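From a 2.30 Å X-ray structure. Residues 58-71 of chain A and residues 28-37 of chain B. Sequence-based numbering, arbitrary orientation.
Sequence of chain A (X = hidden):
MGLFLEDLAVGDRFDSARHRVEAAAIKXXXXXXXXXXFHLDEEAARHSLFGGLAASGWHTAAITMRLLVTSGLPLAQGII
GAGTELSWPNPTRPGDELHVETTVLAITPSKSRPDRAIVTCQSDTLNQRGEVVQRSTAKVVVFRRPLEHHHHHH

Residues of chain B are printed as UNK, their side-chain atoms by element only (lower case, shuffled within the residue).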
# COMPACT_ATOMS: atom_id res chain seq x y z
N TRP A 58 0.32 5.75 1.74
CA TRP A 58 0.15 5.11 0.43
C TRP A 58 1.05 5.71 -0.64
O TRP A 58 1.34 5.08 -1.65
CB TRP A 58 -1.32 5.14 0.04
CG TRP A 58 -2.12 4.44 1.06
CD1 TRP A 58 -2.96 5.00 1.98
CD2 TRP A 58 -2.10 3.04 1.33
NE1 TRP A 58 -3.47 4.03 2.80
CE2 TRP A 58 -2.97 2.81 2.42
CE3 TRP A 58 -1.46 1.94 0.74
CZ2 TRP A 58 -3.19 1.54 2.95
CZ3 TRP A 58 -1.68 0.67 1.27
CH2 TRP A 58 -2.54 0.48 2.36
N HIS A 59 1.51 6.94 -0.40
CA HIS A 59 2.43 7.61 -1.31
C HIS A 59 3.82 7.00 -1.00
O HIS A 59 4.59 6.67 -1.91
CB HIS A 59 2.40 9.12 -1.07
CG HIS A 59 3.29 9.89 -1.98
ND1 HIS A 59 3.63 11.20 -1.75
CD2 HIS A 59 3.88 9.55 -3.15
CE1 HIS A 59 4.40 11.64 -2.73
NE2 HIS A 59 4.57 10.66 -3.60
N THR A 60 4.15 6.85 0.28
CA THR A 60 5.41 6.24 0.71
C THR A 60 5.47 4.79 0.18
O THR A 60 6.52 4.35 -0.30
CB THR A 60 5.53 6.27 2.24
OG1 THR A 60 5.62 7.63 2.66
CG2 THR A 60 6.78 5.53 2.72
N ALA A 61 4.35 4.06 0.25
CA ALA A 61 4.32 2.68 -0.24
C ALA A 61 4.57 2.63 -1.76
O ALA A 61 5.30 1.77 -2.25
CB ALA A 61 2.96 2.00 0.13
N ALA A 62 3.97 3.57 -2.51
CA ALA A 62 4.15 3.64 -3.97
C ALA A 62 5.61 3.95 -4.36
O ALA A 62 6.16 3.32 -5.27
CB ALA A 62 3.21 4.68 -4.58
N ILE A 63 6.21 4.92 -3.68
CA ILE A 63 7.62 5.30 -3.89
C ILE A 63 8.50 4.08 -3.53
O ILE A 63 9.51 3.81 -4.19
CB ILE A 63 8.00 6.49 -2.97
CG1 ILE A 63 7.36 7.76 -3.51
CG2 ILE A 63 9.51 6.65 -2.89
CD1 ILE A 63 7.50 8.95 -2.57
N THR A 64 8.11 3.34 -2.50
CA THR A 64 8.87 2.16 -2.11
C THR A 64 8.85 1.14 -3.24
O THR A 64 9.89 0.57 -3.57
CB THR A 64 8.32 1.53 -0.82
OG1 THR A 64 8.61 2.40 0.29
CG2 THR A 64 8.97 0.16 -0.56
N MSE A 65 7.69 0.92 -3.86
CA MSE A 65 7.62 -0.05 -4.95
C MSE A 65 8.50 0.40 -6.12
O MSE A 65 9.21 -0.42 -6.69
CB MSE A 65 6.18 -0.25 -5.42
CG MSE A 65 6.06 -1.35 -6.47
SE MSE A 65 6.73 -3.06 -5.81
CE MSE A 65 8.48 -3.12 -6.61
N ARG A 66 8.44 1.68 -6.48
CA ARG A 66 9.27 2.20 -7.57
C ARG A 66 10.76 1.92 -7.29
O ARG A 66 11.47 1.43 -8.15
CB ARG A 66 9.05 3.71 -7.74
CG ARG A 66 10.08 4.38 -8.66
CD ARG A 66 9.79 5.87 -8.83
NE ARG A 66 10.65 6.54 -9.81
CZ ARG A 66 11.89 6.97 -9.58
NH1 ARG A 66 12.45 6.80 -8.38
NH2 ARG A 66 12.58 7.57 -10.54
N LEU A 67 11.23 2.25 -6.09
CA LEU A 67 12.62 2.00 -5.73
C LEU A 67 12.96 0.52 -5.78
O LEU A 67 14.05 0.13 -6.20
CB LEU A 67 12.91 2.50 -4.32
CG LEU A 67 12.77 4.02 -4.13
CD1 LEU A 67 13.07 4.40 -2.68
CD2 LEU A 67 13.72 4.72 -5.10
N LEU A 68 12.02 -0.31 -5.33
CA LEU A 68 12.21 -1.75 -5.34
C LEU A 68 12.33 -2.25 -6.78
O LEU A 68 13.24 -3.02 -7.12
CB LEU A 68 11.02 -2.44 -4.65
CG LEU A 68 11.23 -3.19 -3.31
CD1 LEU A 68 12.20 -2.44 -2.41
CD2 LEU A 68 9.88 -3.40 -2.61
N VAL A 69 11.42 -1.79 -7.63
CA VAL A 69 11.41 -2.22 -9.01
C VAL A 69 12.62 -1.77 -9.79
O VAL A 69 13.23 -2.57 -10.52
CB VAL A 69 10.11 -1.74 -9.73
CG1 VAL A 69 10.26 -1.83 -11.24
CG2 VAL A 69 8.93 -2.59 -9.29
N THR A 70 13.01 -0.51 -9.63
CA THR A 70 14.12 0.01 -10.39
C THR A 70 15.52 -0.24 -9.82
O THR A 70 16.48 -0.27 -10.58
CB THR A 70 13.91 1.53 -10.70
OG1 THR A 70 13.77 2.27 -9.48
CG2 THR A 70 12.65 1.72 -11.56
N SER A 71 15.63 -0.48 -8.52
CA SER A 71 16.95 -0.74 -7.96
C SER A 71 17.03 -1.62 -6.72
O SER A 71 17.98 -2.40 -6.58
CB SER A 71 17.65 0.59 -7.64
OG SER A 71 16.85 1.44 -6.83
N UNK B 28 -0.39 4.96 -16.51
CA UNK B 28 0.07 6.23 -15.93
C UNK B 28 0.59 5.97 -14.50
O UNK B 28 1.71 6.36 -14.17
c UNK B 28 -1.09 7.25 -15.91
N UNK B 29 -0.20 5.31 -13.65
CA UNK B 29 0.29 5.03 -12.30
C UNK B 29 1.50 4.07 -12.31
O UNK B 29 2.49 4.31 -11.62
c UNK B 29 -0.76 5.13 -9.03
c UNK B 29 -0.40 4.20 -9.99
c UNK B 29 0.71 2.89 -8.28
c UNK B 29 0.37 3.09 -9.61
c UNK B 29 -0.41 4.93 -7.69
c UNK B 29 -0.79 4.39 -11.43
c UNK B 29 0.35 3.82 -7.32
N UNK B 30 1.42 3.00 -13.08
CA UNK B 30 2.52 2.03 -13.15
C UNK B 30 3.81 2.69 -13.64
O UNK B 30 4.87 2.52 -13.03
c UNK B 30 2.13 0.86 -14.07
N UNK B 31 3.71 3.45 -14.73
CA UNK B 31 4.85 4.16 -15.28
C UNK B 31 5.56 5.02 -14.24
O UNK B 31 6.78 5.21 -14.31
N UNK B 32 4.82 5.53 -13.27
CA UNK B 32 5.44 6.36 -12.25
C UNK B 32 5.89 5.61 -10.99
O UNK B 32 6.96 5.89 -10.46
c UNK B 32 4.29 9.69 -10.49
o UNK B 32 3.10 9.70 -10.86
o UNK B 32 4.81 10.63 -9.85
c UNK B 32 5.16 8.50 -10.85
c UNK B 32 4.50 7.51 -11.82
N UNK B 33 5.11 4.63 -10.53
CA UNK B 33 5.44 3.92 -9.30
C UNK B 33 5.66 2.41 -9.35
O UNK B 33 6.17 1.83 -8.40
c UNK B 33 5.16 6.35 -7.24
c UNK B 33 3.83 8.37 -7.30
c UNK B 33 4.99 7.69 -6.91
c UNK B 33 3.02 6.34 -8.32
c UNK B 33 4.18 5.66 -7.94
c UNK B 33 2.84 7.69 -8.00
c UNK B 33 4.36 4.21 -8.26
N UNK B 34 5.26 1.75 -10.44
CA UNK B 34 5.43 0.31 -10.55
C UNK B 34 5.65 -0.00 -12.03
O UNK B 34 4.83 -0.68 -12.67
o UNK B 34 5.47 -2.42 -9.92
o UNK B 34 3.60 -2.34 -8.79
c UNK B 34 4.17 -0.42 -10.06
c UNK B 34 4.43 -1.83 -9.56
N UNK B 35 6.78 0.45 -12.59
CA UNK B 35 7.10 0.24 -13.99
C UNK B 35 7.56 -1.16 -14.39
O UNK B 35 8.73 -1.38 -14.68
c UNK B 35 7.93 1.05 -11.88
c UNK B 35 8.93 1.37 -13.00
c UNK B 35 8.14 1.32 -14.28
N UNK B 36 6.60 -2.09 -14.39
CA UNK B 36 6.86 -3.47 -14.76
C UNK B 36 5.99 -3.79 -15.96
O UNK B 36 4.84 -3.34 -16.05
c UNK B 36 6.51 -4.42 -13.61
n UNK B 36 8.13 -6.16 -11.38
o UNK B 36 6.28 -5.30 -10.46
c UNK B 36 7.18 -5.24 -11.30
c UNK B 36 7.25 -4.11 -12.32
N UNK B 37 6.53 -4.57 -16.91
CA UNK B 37 5.83 -4.97 -18.14
C UNK B 37 4.36 -5.31 -17.96
O UNK B 37 3.51 -4.80 -18.70
c UNK B 37 8.00 -5.91 -18.12
c UNK B 37 6.63 -6.18 -18.63
c UNK B 37 7.79 -5.31 -16.75

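Position 28 of chain B carries a single carbon beyond CA and lies far from chain A; one carbon makes it alanine, B:Ala28. At 29 one carbon leads into a ring of six carbons whose far end reaches A:Ala62: phenylalanine. The CA-to-CB bond of B:Phe29 points sideways, but CZ stands 4.1 Å from CB of A:Ala62. Position 30 again has one carbon, touching nothing on the partner: B:Ala30. Position 31 has no side-chain atoms at all, so it is glycine, B:Gly31, exposed and out of contact.

Position 32 shows three carbons in an unbranched chain, the third carrying two oxygens, and its CA-to-CB bond points away from chain A. That is glutamate. B:Glu32 meets the partner through its backbone: its O lies 3.3 Å from CD of A:Arg66.

At 33 a carbon again bears a six-carbon ring, and this one packs against chain A with A:Ala62 CB over one face, 3.9 Å from the ring centroid. It is phenylalanine. CG of B:Phe33 comes within 3.6 Å of A:Ala62 CB, and CE2 lies 4.1 Å from CG1 of A:Ile63, while CZ reaches to 4.3 Å from CD2 of A:His59. No other residue of this stretch has as much surface covered by chain A.

Position 34 has two carbons, the second carrying two oxygens, and this end lies against A:Met65, a selenomethionine: aspartate, the first residue to leave helical geometry. B:Asp34 CG sits 3.5 Å from CG of A:Met65. Three carbons at 35 close a ring onto the backbone N and pack on A:Val69: proline, with CD of B:Pro35 3.8 Å from CG1 of A:Val69. Position 36 has three carbons ending in one oxygen and one nitrogen, near A:Val69: glutamine. CD of B:Gln36 approaches CG2 of A:Val69 to 3.8 Å. At 37 three carbons again close onto N, beyond reach of chain A, giving B:Pro37.

The contact works by shape, with no hydrogen bond across it. A:Ala62, A:Met65 and A:Val69, spaced three and four apart, all point their CA-to-CB bonds toward chain B. The small A:Ala62 lets the B:Phe33 ring lie close to the helix, and A:Arg66 and B:Phe33 bring their CA atoms within 4.5 Å. B:Phe33 O sits 3.0 Å from A:Arg66 N, but the angle is poor, and that N already bonds to A:Ala62 O within its own helix. After the B helix ends, the chain continues along A:Val69, extending the apolar packing through B:Pro35.

Chain B, residues 28-37: AFAGEFDPQP
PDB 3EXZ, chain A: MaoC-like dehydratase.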